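Local coordinates for uncharacterized SnoaL-like protein (Burkholderia thailandensis E264, PDB 3H3H) that is of unknown function but has the SnoaL-like fold of the NTF2 clan and probably holds a small molecule in the cone-shaped pocket of that fold, at residues A8-F13 and T82-D87; D27-H32 and A63-A68; R70-L75 and R94-R99; I80-L83 and S88-I91. All blocks are in the same frame, centred on the assembly; numbering follows the deposited sequence. Where two conformers were deposited one is given.

Interaction 1: A8-F13 and T82-D87. With MES (2-(N-morpholino)-ethanesulfonic acid), chain E.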
# COMPACT_ATOMS: atom_id res chain seq x y z
N ALA B 8 9.47 -3.99 -14.47
CA ALA B 8 8.84 -4.17 -15.79
C ALA B 8 7.32 -4.35 -15.56
O ALA B 8 6.46 -3.61 -16.12
CB ALA B 8 9.40 -5.39 -16.52
N PHE B 9 7.02 -5.36 -14.76
CA PHE B 9 5.67 -5.73 -14.49
C PHE B 9 4.91 -4.60 -13.79
O PHE B 9 3.79 -4.25 -14.17
CB PHE B 9 5.65 -7.04 -13.68
CG PHE B 9 4.29 -7.54 -13.45
CD1 PHE B 9 3.62 -8.24 -14.43
CD2 PHE B 9 3.62 -7.21 -12.29
CE1 PHE B 9 2.34 -8.65 -14.24
CE2 PHE B 9 2.35 -7.61 -12.10
CZ PHE B 9 1.69 -8.33 -13.05
N ALA B 10 5.51 -3.97 -12.79
CA ALA B 10 4.78 -3.00 -12.00
C ALA B 10 4.31 -1.80 -12.84
O ALA B 10 3.20 -1.29 -12.71
CB ALA B 10 5.67 -2.54 -10.84
N GLN B 11 5.18 -1.37 -13.72
CA GLN B 11 4.88 -0.24 -14.58
C GLN B 11 3.86 -0.56 -15.63
O GLN B 11 2.98 0.25 -15.85
CB GLN B 11 6.16 0.23 -15.29
CG GLN B 11 7.17 0.77 -14.32
CD GLN B 11 6.71 2.04 -13.70
OE1 GLN B 11 6.32 2.98 -14.42
NE2 GLN B 11 6.75 2.10 -12.38
N GLN B 12 3.99 -1.71 -16.27
CA GLN B 12 3.08 -2.09 -17.34
C GLN B 12 1.69 -2.36 -16.74
O GLN B 12 0.66 -2.04 -17.34
CB GLN B 12 3.64 -3.29 -18.12
CG GLN B 12 2.81 -3.70 -19.34
CD GLN B 12 2.66 -2.57 -20.34
OE1 GLN B 12 3.49 -1.65 -20.41
NE2 GLN B 12 1.60 -2.65 -21.16
N PHE B 13 1.67 -3.01 -15.58
CA PHE B 13 0.42 -3.21 -14.88
C PHE B 13 -0.21 -1.85 -14.59
O PHE B 13 -1.41 -1.62 -14.76
CB PHE B 13 0.61 -3.98 -13.56
CG PHE B 13 -0.61 -4.00 -12.70
CD1 PHE B 13 -1.66 -4.83 -12.99
CD2 PHE B 13 -0.71 -3.17 -11.60
CE1 PHE B 13 -2.82 -4.80 -12.24
CE2 PHE B 13 -1.90 -3.16 -10.81
CZ PHE B 13 -2.91 -3.94 -11.13
N THR B 82 4.40 4.39 -9.12
CA THR B 82 4.17 3.00 -8.80
C THR B 82 5.37 2.50 -8.01
O THR B 82 6.52 2.78 -8.38
CB THR B 82 4.02 2.16 -10.05
OG1 THR B 82 2.73 2.38 -10.60
CG2 THR B 82 4.07 0.70 -9.69
N LEU B 83 5.09 1.73 -6.98
CA LEU B 83 6.17 1.21 -6.13
C LEU B 83 5.96 -0.28 -6.01
O LEU B 83 4.83 -0.75 -5.96
CB LEU B 83 6.14 1.86 -4.79
CG LEU B 83 6.22 3.39 -4.90
CD1 LEU B 83 4.80 4.01 -4.85
CD2 LEU B 83 7.09 3.92 -3.77
N ALA B 84 7.04 -1.02 -6.04
CA ALA B 84 6.96 -2.49 -6.04
C ALA B 84 7.37 -3.06 -4.70
O ALA B 84 8.37 -2.67 -4.13
CB ALA B 84 7.87 -3.06 -7.16
N GLY B 85 6.61 -4.07 -4.26
CA GLY B 85 6.95 -4.81 -3.06
C GLY B 85 7.30 -6.26 -3.36
O GLY B 85 7.94 -6.56 -4.35
N VAL B 86 6.97 -7.17 -2.46
CA VAL B 86 7.35 -8.58 -2.68
C VAL B 86 6.42 -9.22 -3.68
O VAL B 86 6.81 -9.68 -4.76
CB VAL B 86 7.35 -9.32 -1.33
CG1 VAL B 86 7.56 -10.87 -1.49
CG2 VAL B 86 8.40 -8.70 -0.44
N ASP B 87 5.14 -9.21 -3.33
CA ASP B 87 4.13 -9.80 -4.21
C ASP B 87 3.08 -8.75 -4.53
O ASP B 87 2.01 -9.09 -5.07
CB ASP B 87 3.48 -11.01 -3.55
CG ASP B 87 2.52 -10.64 -2.41
OD1 ASP B 87 2.38 -9.46 -1.99
OD2 ASP B 87 1.86 -11.59 -1.93
O1 MES E . 3.67 8.07 -16.23
C2 MES E . 5.02 7.68 -16.59
C3 MES E . 5.85 7.32 -15.34
N4 MES E . 5.19 7.58 -14.05
C5 MES E . 4.17 8.59 -13.81
C6 MES E . 3.57 9.05 -15.17
C7 MES E . 5.51 6.80 -12.84
C8 MES E . 6.98 6.56 -12.75
S MES E . 7.29 5.71 -11.35
O1S MES E . 7.14 6.58 -10.16
O2S MES E . 6.38 4.58 -11.17
O3S MES E . 8.66 5.20 -11.57
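A single sulfonate oxygen ties Gln11 to Thr82: O2S of a MES molecule accepts one hydrogen bond from the helix side and one from the strand side, while no direct hydrogen bond joins segments 8-13 and 82-87. The amide NE2 of Gln11 reaches O2S at 2.8 Å with an N-H...O angle of 164°. The backbone N of Thr82 donates to the same oxygen at 2.9 Å in a more bent bond of 147°. Gln11 can do this because its chain folds at chi2 (-68°), which turns the amide toward the strand, where NE2 also lies 3.6 Å from Thr82 CB. The two side chains pass alongside one another with opposite headings.

The rest of the contact is small and apolar, apart from the carbonyl of Ala10. The methyl CG2 of Thr82, anti to its own backbone N, is directed at the helix and meets Ala10 CB at 3.8 Å and the carbonyl oxygen of Ala10 at 3.7 Å. Ala84 adds a looser methyl-to-methyl approach, 4.3 Å between its CB and that of Ala10. Small side chains on both sides are consistent with the close approach of helix 7-22 to strand 78-84, the N-terminal helix on the curved sheet of NTF2-like folds; the axes of 8-13 and 82-84 come within 8.4 Å, roughly antiparallel. The hydroxyl OG1 of Thr82 hydrogen-bonds to Ser14 OG and Trp79 NE1. MES probably came from the crystallisation liquor, so the paired N-H groups of Gln11 and Thr82 imply a small anion-accepting notch rather than a known physiological site.

Interaction 2: D27-H32 and A63-A68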
# COMPACT_ATOMS: atom_id res chain seq x y z
N ASP B 27 -14.57 -4.54 -18.63
CA ASP B 27 -13.94 -5.81 -18.98
C ASP B 27 -12.42 -5.69 -18.90
O ASP B 27 -11.78 -6.59 -18.40
CB ASP B 27 -14.35 -6.21 -20.40
CG ASP B 27 -13.81 -7.54 -20.81
OD1 ASP B 27 -14.33 -8.54 -20.25
OD2 ASP B 27 -12.90 -7.59 -21.66
N ALA B 28 -11.86 -4.58 -19.37
CA ALA B 28 -10.41 -4.44 -19.32
C ALA B 28 -9.91 -4.36 -17.88
O ALA B 28 -8.89 -4.95 -17.50
CB ALA B 28 -9.98 -3.17 -20.10
N ILE B 29 -10.61 -3.59 -17.09
CA ILE B 29 -10.25 -3.47 -15.66
C ILE B 29 -10.21 -4.85 -15.00
O ILE B 29 -9.18 -5.21 -14.39
CB ILE B 29 -11.25 -2.58 -14.91
CG1 ILE B 29 -11.17 -1.12 -15.42
CG2 ILE B 29 -11.00 -2.62 -13.40
CD1 ILE B 29 -12.46 -0.36 -15.07
N LEU B 30 -11.29 -5.61 -15.17
CA LEU B 30 -11.49 -6.90 -14.48
C LEU B 30 -10.52 -7.94 -14.99
O LEU B 30 -10.27 -8.92 -14.29
CB LEU B 30 -12.93 -7.36 -14.57
CG LEU B 30 -13.89 -6.62 -13.64
CD1 LEU B 30 -15.31 -6.99 -13.85
CD2 LEU B 30 -13.56 -6.87 -12.16
N SER B 31 -9.98 -7.75 -16.21
CA SER B 31 -9.05 -8.70 -16.79
C SER B 31 -7.80 -8.81 -15.94
O SER B 31 -7.12 -9.81 -16.00
CB SER B 31 -8.66 -8.33 -18.23
OG SER B 31 -7.77 -7.22 -18.26
N HIS B 32 -7.53 -7.81 -15.11
CA HIS B 32 -6.34 -7.79 -14.34
C HIS B 32 -6.49 -8.56 -13.02
O HIS B 32 -5.52 -8.66 -12.31
CB HIS B 32 -5.96 -6.36 -14.01
CG HIS B 32 -5.54 -5.62 -15.23
ND1 HIS B 32 -4.36 -5.88 -15.89
CD2 HIS B 32 -6.23 -4.75 -16.02
CE1 HIS B 32 -4.30 -5.14 -16.98
NE2 HIS B 32 -5.43 -4.46 -17.09
N ALA B 63 -20.04 -5.19 -9.80
CA ALA B 63 -21.34 -4.50 -9.76
C ALA B 63 -21.15 -3.06 -9.31
O ALA B 63 -21.76 -2.15 -9.84
CB ALA B 63 -22.33 -5.25 -8.86
N TYR B 64 -20.30 -2.88 -8.31
CA TYR B 64 -20.02 -1.56 -7.80
C TYR B 64 -19.23 -0.74 -8.79
O TYR B 64 -19.52 0.43 -9.04
CB TYR B 64 -19.28 -1.63 -6.47
CG TYR B 64 -20.26 -1.93 -5.34
CD1 TYR B 64 -21.04 -0.93 -4.79
CD2 TYR B 64 -20.43 -3.24 -4.86
CE1 TYR B 64 -21.96 -1.22 -3.78
CE2 TYR B 64 -21.33 -3.53 -3.85
CZ TYR B 64 -22.08 -2.53 -3.32
OH TYR B 64 -22.96 -2.88 -2.32
N TRP B 65 -18.21 -1.35 -9.36
CA TRP B 65 -17.43 -0.62 -10.35
C TRP B 65 -18.25 -0.22 -11.58
O TRP B 65 -18.03 0.88 -12.15
CB TRP B 65 -16.19 -1.41 -10.74
CG TRP B 65 -15.24 -1.60 -9.58
CD1 TRP B 65 -15.37 -1.04 -8.34
CD2 TRP B 65 -14.07 -2.41 -9.56
NE1 TRP B 65 -14.34 -1.45 -7.55
CE2 TRP B 65 -13.50 -2.26 -8.29
CE3 TRP B 65 -13.43 -3.21 -10.52
CZ2 TRP B 65 -12.37 -2.93 -7.91
CZ3 TRP B 65 -12.29 -3.87 -10.17
CH2 TRP B 65 -11.76 -3.72 -8.86
N ARG B 66 -19.13 -1.12 -12.03
CA ARG B 66 -20.02 -0.88 -13.12
C ARG B 66 -20.85 0.35 -12.81
O ARG B 66 -20.98 1.25 -13.67
CB ARG B 66 -20.88 -2.11 -13.43
CG ARG B 66 -21.82 -2.00 -14.65
CD ARG B 66 -22.56 -3.32 -14.93
NE ARG B 66 -21.61 -4.39 -15.11
CZ ARG B 66 -21.33 -5.36 -14.24
NH1 ARG B 66 -22.01 -5.49 -13.10
NH2 ARG B 66 -20.37 -6.20 -14.52
N GLU B 67 -21.39 0.42 -11.59
CA GLU B 67 -22.19 1.56 -11.23
C GLU B 67 -21.38 2.84 -11.06
O GLU B 67 -21.85 3.92 -11.44
CB GLU B 67 -23.01 1.26 -9.99
CG GLU B 67 -24.02 2.33 -9.62
CD GLU B 67 -25.10 2.60 -10.68
OE1 GLU B 67 -25.31 1.79 -11.62
OE2 GLU B 67 -25.76 3.64 -10.59
N ALA B 68 -20.14 2.70 -10.55
CA ALA B 68 -19.22 3.85 -10.48
C ALA B 68 -19.03 4.46 -11.83
O ALA B 68 -19.08 5.69 -11.96
CB ALA B 68 -17.87 3.46 -9.96
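Trp65 inserts the CE3-CZ3 corner of its indole between the side chains of Ile29 and Leu30 in segment 27-32. The atoms that touch are CZ3 and CE3, which the methyl CG2 of Ile29 approaches at 3.7 Å from CZ3 and 3.8 Å from CE3. Leu30 reaches the same pair of ring atoms with CD2, 3.8 Å from CZ3 and 4.0 Å from CE3. Both methyls approach at a slant, from opposite sides of the indole plane. The backbones stay well apart, the nearest CA atoms being those of Ile29 and Trp65 at 9.4 Å, and the indole spans most of that gap.

The two aliphatic residues present their methyls differently. Ile29 points at the tryptophan from its CB onward, and its CG2 branch, anti to the backbone N, makes the touch. Leu30 starts off to one flank and brings CD2 in only at its end. Through this contact the short helix 26-30 is joined to helix 58-71, two of the helices that pack against the curved sheet in the alpha+beta cone of the SnoaL-like, NTF2-type fold. Trp65 also meets Trp21 and Tyr33 edge-to-face, so its ring sits among aromatic as well as aliphatic neighbours, and the nearest atom of an unidentified ligand is about 3 Å from its side chain. This position is consistent with a wall of the pocket that the fold encloses. Ile29 packs in addition on Ala20 and Trp21 of helix 7-22, while the carbonyl oxygen of Leu30 is hydrogen-bonded to Lys58 NZ.

Interaction 3: R70-L75 and R94-R99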
# COMPACT_ATOMS: atom_id res chain seq x y z
N ARG B 70 -20.96 4.24 -14.41
CA ARG B 70 -22.21 4.79 -14.89
C ARG B 70 -22.48 6.18 -14.24
O ARG B 70 -22.88 7.14 -14.92
CB ARG B 70 -23.30 3.76 -14.59
CG ARG B 70 -24.62 4.04 -15.14
CD ARG B 70 -25.57 2.85 -14.90
NE ARG B 70 -26.90 3.35 -14.93
CZ ARG B 70 -27.59 3.60 -16.03
NH1 ARG B 70 -27.06 3.36 -17.23
NH2 ARG B 70 -28.80 4.09 -15.93
N MSE B 71 -22.27 6.29 -12.94
CA MSE B 71 -22.54 7.52 -12.24
C MSE B 71 -21.48 8.60 -12.42
O MSE B 71 -21.80 9.79 -12.37
CB MSE B 71 -22.65 7.22 -10.76
CG MSE B 71 -23.87 6.41 -10.41
SE MSE B 71 -23.94 6.34 -8.50
CE MSE B 71 -24.24 8.25 -8.16
N ILE B 72 -20.23 8.19 -12.67
CA ILE B 72 -19.11 9.13 -12.79
C ILE B 72 -18.62 8.95 -14.22
O ILE B 72 -17.56 8.35 -14.47
CB ILE B 72 -17.95 8.87 -11.79
CG1 ILE B 72 -18.46 8.68 -10.36
CG2 ILE B 72 -16.91 10.04 -11.87
CD1 ILE B 72 -17.38 8.33 -9.38
N PRO B 73 -19.38 9.46 -15.20
CA PRO B 73 -19.14 9.09 -16.60
C PRO B 73 -17.85 9.61 -17.18
O PRO B 73 -17.34 9.08 -18.19
CB PRO B 73 -20.37 9.68 -17.33
CG PRO B 73 -20.86 10.71 -16.47
CD PRO B 73 -20.61 10.27 -15.07
N ASP B 74 -17.30 10.62 -16.55
CA ASP B 74 -16.02 11.16 -16.97
C ASP B 74 -14.99 10.92 -15.87
O ASP B 74 -14.14 11.76 -15.60
CB ASP B 74 -16.17 12.65 -17.30
CG ASP B 74 -17.29 12.91 -18.28
OD1 ASP B 74 -18.04 13.88 -18.07
OD2 ASP B 74 -17.41 12.14 -19.26
N LEU B 75 -15.10 9.76 -15.22
CA LEU B 75 -14.12 9.31 -14.25
C LEU B 75 -12.74 9.30 -14.88
O LEU B 75 -12.55 8.85 -16.00
CB LEU B 75 -14.45 7.88 -13.77
CG LEU B 75 -13.45 7.20 -12.83
CD1 LEU B 75 -14.05 6.14 -11.84
CD2 LEU B 75 -12.32 6.49 -13.62
N ARG B 94 -4.16 10.16 -8.48
CA ARG B 94 -5.18 11.10 -8.12
C ARG B 94 -6.51 10.63 -8.67
O ARG B 94 -6.63 10.40 -9.87
CB ARG B 94 -4.80 12.46 -8.66
CG ARG B 94 -5.81 13.54 -8.31
CD ARG B 94 -5.18 14.88 -8.68
NE ARG B 94 -6.02 16.01 -8.30
CZ ARG B 94 -6.97 16.53 -9.06
NH1 ARG B 94 -7.23 16.05 -10.27
NH2 ARG B 94 -7.66 17.56 -8.59
N GLY B 95 -7.46 10.46 -7.75
CA GLY B 95 -8.77 9.86 -8.01
C GLY B 95 -9.68 10.72 -8.84
O GLY B 95 -9.38 11.88 -9.20
N ALA B 96 -10.81 10.10 -9.18
CA ALA B 96 -11.83 10.70 -10.06
C ALA B 96 -12.29 12.07 -9.56
O ALA B 96 -12.65 12.91 -10.39
CB ALA B 96 -13.00 9.79 -10.17
N LYS B 97 -12.27 12.30 -8.24
CA LYS B 97 -12.74 13.58 -7.68
C LYS B 97 -11.62 14.38 -6.99
O LYS B 97 -11.87 15.28 -6.18
CB LYS B 97 -13.91 13.32 -6.73
CG LYS B 97 -15.08 12.58 -7.42
CD LYS B 97 -15.63 13.40 -8.54
CE LYS B 97 -16.88 12.78 -9.14
NZ LYS B 97 -17.37 13.70 -10.18
N GLY B 98 -10.38 14.06 -7.32
CA GLY B 98 -9.27 14.84 -6.84
C GLY B 98 -8.68 14.31 -5.54
O GLY B 98 -7.74 14.86 -5.01
N ARG B 99 -9.27 13.26 -4.98
CA ARG B 99 -8.66 12.67 -3.82
C ARG B 99 -7.34 12.06 -4.22
O ARG B 99 -7.19 11.55 -5.35
CB ARG B 99 -9.45 11.48 -3.30
CG ARG B 99 -10.81 11.75 -2.75
CD ARG B 99 -11.44 10.38 -2.43
NE ARG B 99 -12.73 10.62 -1.80
CZ ARG B 99 -13.92 10.69 -2.40
NH1 ARG B 99 -14.11 10.50 -3.71
NH2 ARG B 99 -14.97 10.96 -1.63
O HOH W 1 -12.83 12.12 -12.90
O HOH W 2 -15.77 12.86 -12.86
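Ala96, Ile72 and Lys97 carry most of the contact. The single methyl of Ala96 points across at segment 70-75 and packs on Leu75, 3.7 Å from CB to Leu75 CG. Ile72 CG2 is a more distant neighbour of the same methyl, 4.3 Å from Ala96 CB. The closer partner of Ile72 is Lys97, whose chain bends at chi2 (-61°) and then runs extended, passing aslant over the isoleucine methyl with CE 3.9 Å from Ile72 CG2. The lysine thus lends its aliphatic part to the isoleucine.

Two type I beta turns face each other here: Ile72 to Leu75, just as the chain leaves helix 58-71, and Gly95 to Gly98, in the connection between the antiparallel strands 88-94 and 100-107 of the NTF2-type sheet. Water takes the place of direct hydrogen bonds between them. One molecule donates to both Asp74 O and Ala96 O, at 2.6 Å from Ala96 O. A second accepts from Lys97 NZ at 3.2 Å and makes a weak, long bond to Asp74 O. At the buried end of the turn, the carbonyl oxygen of Leu75 is hydrogen-bonded to His24 NE2.

Interaction 4: I80-L83 and S88-I91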
# COMPACT_ATOMS: atom_id res chain seq x y z
N ILE B 80 0.44 8.89 -10.59
CA ILE B 80 1.56 9.61 -9.97
C ILE B 80 2.80 8.73 -9.84
O ILE B 80 3.85 9.07 -10.40
CB ILE B 80 1.20 10.21 -8.61
CG1 ILE B 80 0.04 11.20 -8.78
CG2 ILE B 80 2.42 10.86 -7.97
CD1 ILE B 80 -0.60 11.65 -7.45
N ALA B 81 2.69 7.58 -9.19
CA ALA B 81 3.88 6.74 -9.05
C ALA B 81 3.48 5.31 -8.84
O ALA B 81 2.40 5.02 -8.36
CB ALA B 81 4.69 7.22 -7.82
N THR B 82 4.40 4.39 -9.12
CA THR B 82 4.17 3.00 -8.80
C THR B 82 5.37 2.50 -8.01
O THR B 82 6.52 2.78 -8.38
CB THR B 82 4.02 2.16 -10.05
OG1 THR B 82 2.73 2.38 -10.60
CG2 THR B 82 4.07 0.70 -9.69
N LEU B 83 5.09 1.73 -6.98
CA LEU B 83 6.17 1.21 -6.13
C LEU B 83 5.96 -0.28 -6.01
O LEU B 83 4.83 -0.75 -5.96
CB LEU B 83 6.14 1.86 -4.79
CG LEU B 83 6.22 3.39 -4.90
CD1 LEU B 83 4.80 4.01 -4.85
CD2 LEU B 83 7.09 3.92 -3.77
N SER B 88 3.43 -7.49 -4.32
CA SER B 88 2.46 -6.41 -4.50
C SER B 88 3.05 -5.22 -5.26
O SER B 88 4.30 -5.05 -5.33
CB SER B 88 1.91 -5.97 -3.17
OG SER B 88 2.91 -5.57 -2.24
N VAL B 89 2.13 -4.47 -5.85
CA VAL B 89 2.42 -3.21 -6.52
C VAL B 89 1.54 -2.18 -5.84
O VAL B 89 0.38 -2.46 -5.53
CB VAL B 89 2.10 -3.31 -8.02
CG1 VAL B 89 2.17 -1.98 -8.71
CG2 VAL B 89 3.13 -4.27 -8.69
N ALA B 90 2.07 -1.00 -5.63
CA ALA B 90 1.28 0.10 -5.07
C ALA B 90 1.19 1.16 -6.12
O ALA B 90 2.23 1.61 -6.63
CB ALA B 90 1.97 0.70 -3.83
N ILE B 91 -0.03 1.52 -6.50
CA ILE B 91 -0.24 2.58 -7.46
C ILE B 91 -0.73 3.79 -6.71
O ILE B 91 -1.76 3.75 -6.07
CB ILE B 91 -1.26 2.20 -8.55
CG1 ILE B 91 -0.81 0.91 -9.30
CG2 ILE B 91 -1.45 3.39 -9.58
CD1 ILE B 91 -1.79 0.51 -10.47
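Leu83 and Ala90 exchange two backbone hydrogen bonds. Leu83 N donates to Ala90 O at 2.9 Å, in the plane of that carbonyl, and Ala90 N returns a bond to Leu83 O at 2.8 Å and 168°, almost in line with the acceptor's C=O. This is the hydrogen-bonded pair of an antiparallel hairpin; the next pair, Thr82 with Ile91, is non-hydrogen-bonded, and there Thr82 CA makes a CA-H...O contact of 3.2 Å to Ala90 O.

Side chains alternate between the two faces. On the face of Thr82 and Ile91, the threonine methyl CG2 presses on Val89 CG1 at 3.4 Å, tighter than usual for two carbons. Val89 reaches it with the branch anti to its backbone N (chi1 170°). Ile91 runs beside Thr82, its CG1 4.0 Å from Thr82 OG1, the hydroxyl bonded to Ser14. On the other face Leu83 CB and Ala90 CB are a looser 4.4 Å apart. Further along, Ile80 and Ala81 both face His92 in a classic beta bulge.

Helix 7-22 covers the Thr82 and Ile91 face, through Phe13 among others, and the second subunit packs on the Leu83 and Ala90 face; strand 100-107 continues the sheet beyond 88-91.

In the fold
Interactions 1 and 4 are buried and lie on the same side of the chain's centre, sharing Thr82 and Leu83 of strand 78-84: interaction 4 builds the hairpin through backbone hydrogen bonds, and interaction 1 lays helix 7-22 on it through small side chains and a bridging sulfonate. They touch where Phe13 CE2 meets Ile91 CD1, and both reach the second subunit. Interactions 2 and 3 are only partly buried and follow one another along helix 58-71, the first aromatic and aliphatic, the second mixing methyl packing with water bridges. Phe13 also touches His32, linking interactions 1 and 2, whose centres lie about 21 Å apart on opposite sides of the chain's centre.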